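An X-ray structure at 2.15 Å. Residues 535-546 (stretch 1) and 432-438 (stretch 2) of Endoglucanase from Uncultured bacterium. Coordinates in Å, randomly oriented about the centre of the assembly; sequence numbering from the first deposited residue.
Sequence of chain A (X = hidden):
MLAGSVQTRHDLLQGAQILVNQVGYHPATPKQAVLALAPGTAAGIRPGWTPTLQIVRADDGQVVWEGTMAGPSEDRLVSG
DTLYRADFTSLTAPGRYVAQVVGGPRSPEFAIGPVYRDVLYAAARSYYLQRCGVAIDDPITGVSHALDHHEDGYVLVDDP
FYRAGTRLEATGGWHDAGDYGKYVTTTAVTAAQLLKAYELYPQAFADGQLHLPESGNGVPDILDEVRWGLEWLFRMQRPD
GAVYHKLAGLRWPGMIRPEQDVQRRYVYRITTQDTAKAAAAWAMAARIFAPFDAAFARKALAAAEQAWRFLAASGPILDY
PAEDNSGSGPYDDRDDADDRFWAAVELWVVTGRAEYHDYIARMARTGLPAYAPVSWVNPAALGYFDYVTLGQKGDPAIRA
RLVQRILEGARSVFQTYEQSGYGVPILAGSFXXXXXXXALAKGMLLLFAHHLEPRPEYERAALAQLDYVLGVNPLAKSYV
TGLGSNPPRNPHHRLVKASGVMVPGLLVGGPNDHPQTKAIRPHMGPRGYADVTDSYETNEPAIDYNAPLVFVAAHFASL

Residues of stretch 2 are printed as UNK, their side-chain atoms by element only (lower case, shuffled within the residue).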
ATOM      1  N   SER A 535     -17.748   8.061  -3.850  1.00 41.81           N
ATOM      2  CA  SER A 535     -17.385   6.679  -4.132  1.00 39.78           C
ATOM      3  C   SER A 535     -16.267   6.268  -3.213  1.00 39.88           C
ATOM      4  O   SER A 535     -15.094   6.401  -3.552  1.00 40.99           O
ATOM      5  CB  SER A 535     -16.958   6.498  -5.586  1.00 39.75           C
ATOM      6  OG  SER A 535     -16.674   5.134  -5.847  1.00 43.12           O
ATOM      7  N   TYR A 536     -16.631   5.836  -2.011  1.00 38.85           N
ATOM      8  CA  TYR A 536     -15.648   5.430  -1.048  1.00 38.74           C
ATOM      9  C   TYR A 536     -15.123   4.012  -1.336  1.00 38.55           C
ATOM     10  O   TYR A 536     -14.089   3.608  -0.807  1.00 40.03           O
ATOM     11  CB  TYR A 536     -16.213   5.566   0.367  1.00 39.00           C
ATOM     12  CG  TYR A 536     -17.434   4.700   0.647  1.00 42.42           C
ATOM     13  CD1 TYR A 536     -17.298   3.344   0.892  1.00 38.69           C
ATOM     14  CD2 TYR A 536     -18.725   5.250   0.702  1.00 41.11           C
ATOM     15  CE1 TYR A 536     -18.428   2.521   1.126  1.00 39.14           C
ATOM     16  CE2 TYR A 536     -19.849   4.437   0.945  1.00 38.25           C
ATOM     17  CZ  TYR A 536     -19.683   3.074   1.160  1.00 38.57           C
ATOM     18  OH  TYR A 536     -20.755   2.246   1.447  1.00 45.06           O
ATOM     19  N   GLU A 537     -15.796   3.261  -2.173  1.00 36.31           N
ATOM     20  CA  GLU A 537     -15.325   1.928  -2.464  1.00 37.27           C
ATOM     21  C   GLU A 537     -14.389   1.850  -3.667  1.00 36.93           C
ATOM     22  O   GLU A 537     -13.912   0.830  -4.030  1.00 35.33           O
ATOM     23  CB  GLU A 537     -16.492   0.949  -2.565  1.00 37.44           C
ATOM     24  CG  GLU A 537     -17.182   0.864  -3.861  1.00 37.36           C
ATOM     25  CD  GLU A 537     -18.109   1.985  -4.095  1.00 43.02           C
ATOM     26  OE1 GLU A 537     -19.183   1.812  -4.651  1.00 64.29           O
ATOM     27  OE2 GLU A 537     -17.734   3.073  -3.734  1.00 43.51           O
ATOM     28  N   THR A 538     -14.110   2.982  -4.245  1.00 35.98           N
ATOM     29  CA  THR A 538     -13.406   3.071  -5.508  1.00 35.73           C
ATOM     30  C   THR A 538     -12.365   4.190  -5.433  1.00 35.33           C
ATOM     31  O   THR A 538     -11.302   4.124  -6.067  1.00 33.79           O
ATOM     32  CB  THR A 538     -14.458   3.381  -6.587  1.00 35.75           C
ATOM     33  OG1 THR A 538     -14.860   2.173  -7.246  1.00 40.03           O
ATOM     34  CG2 THR A 538     -14.061   4.421  -7.500  1.00 29.58           C
ATOM     35  N   ASN A 539     -12.685   5.244  -4.686  1.00 31.71           N
ATOM     36  CA  ASN A 539     -11.944   6.497  -4.802  1.00 32.30           C
ATOM     37  C   ASN A 539     -11.532   7.037  -3.445  1.00 31.21           C
ATOM     38  O   ASN A 539     -11.383   8.255  -3.242  1.00 32.23           O
ATOM     39  CB  ASN A 539     -12.753   7.547  -5.565  1.00 32.82           C
ATOM     40  CG  ASN A 539     -11.876   8.616  -6.190  1.00 35.13           C
ATOM     41  OD1 ASN A 539     -10.792   8.327  -6.735  1.00 33.96           O
ATOM     42  ND2 ASN A 539     -12.331   9.860  -6.125  1.00 27.55           N
ATOM     43  N   GLU A 540     -11.379   6.123  -2.504  1.00 30.92           N
ATOM     44  CA  GLU A 540     -10.902   6.482  -1.176  1.00 31.63           C
ATOM     45  C   GLU A 540      -9.478   5.933  -0.966  1.00 31.63           C
ATOM     46  O   GLU A 540      -9.221   4.736  -1.198  1.00 31.67           O
ATOM     47  CB  GLU A 540     -11.837   5.923  -0.093  1.00 31.03           C
ATOM     48  CG  GLU A 540     -11.468   6.454   1.315  1.00 32.11           C
ATOM     49  CD  GLU A 540     -12.216   5.795   2.456  1.00 40.69           C
ATOM     50  OE1 GLU A 540     -12.765   4.684   2.272  1.00 45.42           O
ATOM     51  OE2 GLU A 540     -12.229   6.385   3.566  1.00 41.63           O
ATOM     52  N   PRO A 541      -8.576   6.781  -0.465  1.00 31.02           N
ATOM     53  CA  PRO A 541      -7.242   6.336  -0.079  1.00 31.71           C
ATOM     54  C   PRO A 541      -7.278   5.618   1.258  1.00 32.27           C
ATOM     55  O   PRO A 541      -8.283   5.698   1.957  1.00 35.87           O
ATOM     56  CB  PRO A 541      -6.457   7.644   0.033  1.00 33.49           C
ATOM     57  CG  PRO A 541      -7.477   8.650   0.421  1.00 33.11           C
ATOM     58  CD  PRO A 541      -8.777   8.219  -0.227  1.00 30.99           C
ATOM     59  N   ALA A 542      -6.233   4.859   1.574  1.00 30.80           N
ATOM     60  CA  ALA A 542      -6.059   4.287   2.895  1.00 30.89           C
ATOM     61  C   ALA A 542      -4.576   4.057   3.177  1.00 31.72           C
ATOM     62  O   ALA A 542      -3.769   3.894   2.242  1.00 31.22           O
ATOM     63  CB  ALA A 542      -6.854   2.964   3.013  1.00 29.66           C
ATOM     64  N   ILE A 543      -4.220   4.027   4.462  1.00 31.09           N
ATOM     65  CA  ILE A 543      -2.830   3.859   4.860  1.00 31.04           C
ATOM     66  C   ILE A 543      -2.266   2.504   4.380  1.00 31.24           C
ATOM     67  O   ILE A 543      -1.080   2.406   4.053  1.00 29.37           O
ATOM     68  CB  ILE A 543      -2.623   4.013   6.395  1.00 29.95           C
ATOM     69  CG1 ILE A 543      -3.515   3.041   7.177  1.00 30.96           C
ATOM     70  CG2 ILE A 543      -2.839   5.472   6.824  1.00 30.70           C
ATOM     71  CD1 ILE A 543      -3.200   2.961   8.676  1.00 32.21           C
ATOM     72  N   ASP A 544      -3.091   1.454   4.392  1.00 29.13           N
ATOM     73  CA  ASP A 544      -2.595   0.146   3.947  1.00 28.66           C
ATOM     74  C   ASP A 544      -2.474   0.044   2.413  1.00 28.95           C
ATOM     75  O   ASP A 544      -1.843  -0.873   1.900  1.00 30.16           O
ATOM     76  CB  ASP A 544      -3.401  -1.014   4.551  1.00 28.80           C
ATOM     77  CG  ASP A 544      -4.834  -1.052   4.059  1.00 31.50           C
ATOM     78  OD1 ASP A 544      -5.471   0.017   4.039  1.00 32.98           O
ATOM     79  OD2 ASP A 544      -5.330  -2.148   3.692  1.00 33.09           O
ATOM     80  N   TYR A 545      -3.003   1.026   1.687  1.00 28.03           N
ATOM     81  CA  TYR A 545      -2.834   1.061   0.241  1.00 30.29           C
ATOM     82  C   TYR A 545      -1.467   1.666  -0.080  1.00 30.84           C
ATOM     83  O   TYR A 545      -0.760   1.184  -0.951  1.00 30.92           O
ATOM     84  CB  TYR A 545      -3.906   1.915  -0.427  1.00 28.21           C
ATOM     85  CG  TYR A 545      -5.342   1.465  -0.216  1.00 32.00           C
ATOM     86  CD1 TYR A 545      -5.651   0.200   0.325  1.00 27.27           C
ATOM     87  CD2 TYR A 545      -6.383   2.235  -0.717  1.00 26.59           C
ATOM     88  CE1 TYR A 545      -6.990  -0.221   0.427  1.00 30.20           C
ATOM     89  CE2 TYR A 545      -7.692   1.852  -0.589  1.00 29.45           C
ATOM     90  CZ  TYR A 545      -8.002   0.645  -0.005  1.00 33.43           C
ATOM     91  OH  TYR A 545      -9.322   0.279   0.021  1.00 34.62           O
ATOM     92  N   ASN A 546      -1.117   2.717   0.650  1.00 30.91           N
ATOM     93  CA  ASN A 546       0.130   3.424   0.469  1.00 32.77           C
ATOM     94  C   ASN A 546       1.361   2.621   0.865  1.00 32.19           C
ATOM     95  O   ASN A 546       2.474   2.907   0.422  1.00 33.13           O
ATOM     96  CB  ASN A 546       0.082   4.770   1.200  1.00 31.71           C
ATOM     97  CG  ASN A 546      -0.261   5.914   0.259  1.00 34.83           C
ATOM     98  OD1 ASN A 546      -1.297   5.870  -0.389  1.00 30.69           O
ATOM     99  ND2 ASN A 546       0.700   6.820   0.025  1.00 29.08           N
ATOM    100  N   UNK A 432     -11.733  -6.232  -6.303  1.00 39.25           N
ATOM    101  CA  UNK A 432     -12.369  -5.913  -5.039  1.00 41.08           C
ATOM    102  C   UNK A 432     -11.951  -4.522  -4.558  1.00 40.34           C
ATOM    103  O   UNK A 432     -11.032  -3.896  -5.088  1.00 39.30           O
ATOM    104  c   UNK A 432     -11.730 -10.453  -4.914  1.00 49.75           C
ATOM    105  c   UNK A 432     -12.012  -6.955  -3.964  1.00 39.95           C
ATOM    106  n   UNK A 432     -11.234  -9.309  -4.476  1.00 48.74           N
ATOM    107  c   UNK A 432     -13.370  -8.998  -4.820  1.00 44.76           C
ATOM    108  n   UNK A 432     -13.022 -10.287  -5.140  1.00 45.89           N
ATOM    109  c   UNK A 432     -12.249  -8.374  -4.390  1.00 46.53           C
ATOM    110  N   UNK A 433     -12.597  -4.087  -3.493  1.00 38.69           N
ATOM    111  CA  UNK A 433     -12.261  -2.849  -2.810  1.00 37.47           C
ATOM    112  C   UNK A 433     -10.776  -2.870  -2.424  1.00 34.73           C
ATOM    113  O   UNK A 433     -10.360  -3.734  -1.692  1.00 36.19           O
ATOM    114  c   UNK A 433     -14.225  -1.155   0.081  1.00 37.42           C
ATOM    115  c   UNK A 433     -12.374  -0.450  -0.952  1.00 37.34           C
ATOM    116  n   UNK A 433     -12.815   0.570  -0.127  1.00 41.87           N
ATOM    117  c   UNK A 433     -13.087  -2.818  -1.529  1.00 36.18           C
ATOM    118  c   UNK A 433     -16.132  -1.165   1.538  1.00 51.55           C
ATOM    119  c   UNK A 433     -15.318  -1.836   0.631  1.00 45.44           C
ATOM    120  c   UNK A 433     -13.226  -1.507  -0.878  1.00 34.44           C
ATOM    121  c   UNK A 433     -14.771   0.827   1.419  1.00 44.88           C
ATOM    122  c   UNK A 433     -13.959   0.158   0.504  1.00 37.99           C
ATOM    123  c   UNK A 433     -15.832   0.141   1.943  1.00 47.74           C
ATOM    124  N   UNK A 434      -9.987  -1.930  -2.929  1.00 33.44           N
ATOM    125  CA  UNK A 434      -8.540  -1.938  -2.712  1.00 31.37           C
ATOM    126  C   UNK A 434      -7.752  -2.705  -3.774  1.00 32.21           C
ATOM    127  O   UNK A 434      -6.590  -3.075  -3.557  1.00 30.61           O
ATOM    128  N   UNK A 435      -8.350  -2.912  -4.943  1.00 29.98           N
ATOM    129  CA  UNK A 435      -7.655  -3.602  -6.008  1.00 31.89           C
ATOM    130  C   UNK A 435      -6.271  -3.018  -6.335  1.00 31.43           C
ATOM    131  O   UNK A 435      -5.343  -3.759  -6.616  1.00 31.24           O
ATOM    132  o   UNK A 435      -8.574  -2.452  -7.909  1.00 36.81           O
ATOM    133  c   UNK A 435      -8.526  -3.703  -7.263  1.00 31.32           C
ATOM    134  N   UNK A 436      -6.133  -1.697  -6.305  1.00 31.19           N
ATOM    135  CA  UNK A 436      -4.819  -1.100  -6.480  1.00 32.64           C
ATOM    136  C   UNK A 436      -3.796  -1.592  -5.460  1.00 33.75           C
ATOM    137  O   UNK A 436      -2.654  -1.911  -5.792  1.00 34.49           O
ATOM    138  n   UNK A 436      -5.877   2.288  -7.616  1.00 38.47           N
ATOM    139  c   UNK A 436      -5.566   1.002  -7.655  1.00 36.46           C
ATOM    140  o   UNK A 436      -5.777   0.298  -8.641  1.00 36.82           O
ATOM    141  c   UNK A 436      -4.925   0.415  -6.411  1.00 32.01           C
ATOM    142  N   UNK A 437      -4.210  -1.668  -4.209  1.00 33.95           N
ATOM    143  CA  UNK A 437      -3.318  -2.117  -3.158  1.00 33.19           C
ATOM    144  C   UNK A 437      -2.894  -3.574  -3.413  1.00 33.18           C
ATOM    145  O   UNK A 437      -1.714  -3.942  -3.287  1.00 30.70           O
ATOM    146  c   UNK A 437      -3.418  -3.943  -0.384  1.00 32.84           C
ATOM    147  c   UNK A 437      -3.185  -2.479  -0.603  1.00 34.61           C
ATOM    148  c   UNK A 437      -4.890  -4.213   0.001  1.00 34.20           C
ATOM    149  c   UNK A 437      -4.014  -1.973  -1.800  1.00 34.51           C
ATOM    150  n   UNK A 437      -4.970  -5.392   0.966  1.00 38.07           N
ATOM    151  N   UNK A 438      -3.871  -4.393  -3.763  1.00 32.66           N
ATOM    152  CA  UNK A 438      -3.663  -5.801  -4.102  1.00 33.23           C
ATOM    153  C   UNK A 438      -2.677  -5.992  -5.271  1.00 32.24           C
ATOM    154  O   UNK A 438      -1.797  -6.862  -5.207  1.00 33.30           O
ATOM    155  c   UNK A 438      -5.025  -6.472  -4.406  1.00 34.72           C
ATOM    156  c   UNK A 438      -4.924  -7.925  -4.841  1.00 38.27           C
ATOM    157  o   UNK A 438      -6.309  -9.581  -5.848  1.00 46.60           O
ATOM    158  c   UNK A 438      -6.283  -8.589  -5.091  1.00 45.24           C
ATOM    159  o   UNK A 438      -7.302  -8.173  -4.482  1.00 46.31           O
TER
HETATM  160  O   HOH W   1     -10.630   2.886   0.970  1.00 45.10           O
HETATM  161  O   HOH W   2     -11.247   0.245  -4.492  1.00 27.77           O
HETATM  162  O   HOH W   3      -4.021  -4.494   3.398  1.00 28.78           O

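Position 432 carries one carbon followed by a five-membered ring of three carbons and two nitrogens. The CA-to-CB bond points away from stretch 1, and the ring touches nothing there. An imidazole ring identifies His-432.

Position 433 has one carbon, then fused five- and six-membered rings holding eight carbons and one nitrogen. Tyr-536, Glu-537, Glu-540 and Tyr-545 all approach these rings. Only an indole fits, so this is Trp-433. CA of Glu-537 lies over the face of the five-membered ring, 3.8 Å from its centroid, in a CH-pi contact. Trp-433 CZ2 meets the edge of the Tyr-536 ring, 3.6 Å from Tyr-536 CD1.

Position 434 has no side-chain atoms, so it is Gly-434. Its phi/psi of 90/20 would jam a CB against the carbonyl O of Trp-433. An ideal CB would also sit 3.2 Å from CE1 of Tyr-545, which is tight. The bare CA instead lies 3.6 Å from Tyr-545 OH. Gly-434 is the N-cap residue of the helix that follows.

Position 435 shows one carbon and one oxygen. Its CA-to-CB bond points away from stretch 1, and it makes no contact there. A single hydroxyl gives Ser-435.

Position 436 has two carbons, the second bearing one oxygen and one nitrogen. This is a short amide, Asn-436. Its CA-to-CB bond points sideways. The nearest approach of its side chain is Asn-436 ND2 to Thr-538 O, 5.9 Å, which is no contact.

Position 437 has four carbons in a row ending in nitrogen. The CA-to-CB bond points toward stretch 1, and the chain runs beside Asp-544 and Tyr-545. This is Lys-437. Its CB is 3.5 Å from Tyr-545 CD1, and its CG is 3.3 Å from Asp-544 O. Lys-437 NZ is 4.3 Å from Asp-544 OD2, beyond a salt bridge.

Position 438 has three carbons, the third carrying two oxygens. It is out of reach of stretch 1. The carboxylate and chain length give Glu-438, whose backbone N donates to Gly-434 O at 3.0 Å.

The contact buries 398 Å² and rests mainly on packing. Trp-433 and Lys-437 supply most of the covered area on their side, and Tyr-545 reaches both. No clear direct hydrogen bond crosses, but waters link the stretches. Water 2 accepts from Gly-434 N (3.0 Å) and donates to Glu-537 O (2.8 Å). Water 3 accepts from Lys-437 NZ (2.8 Å) and donates to Asp-544 OD2 (2.7 Å), bridging the opposite charges.

Stretch 2 432-438: HWGSNKE
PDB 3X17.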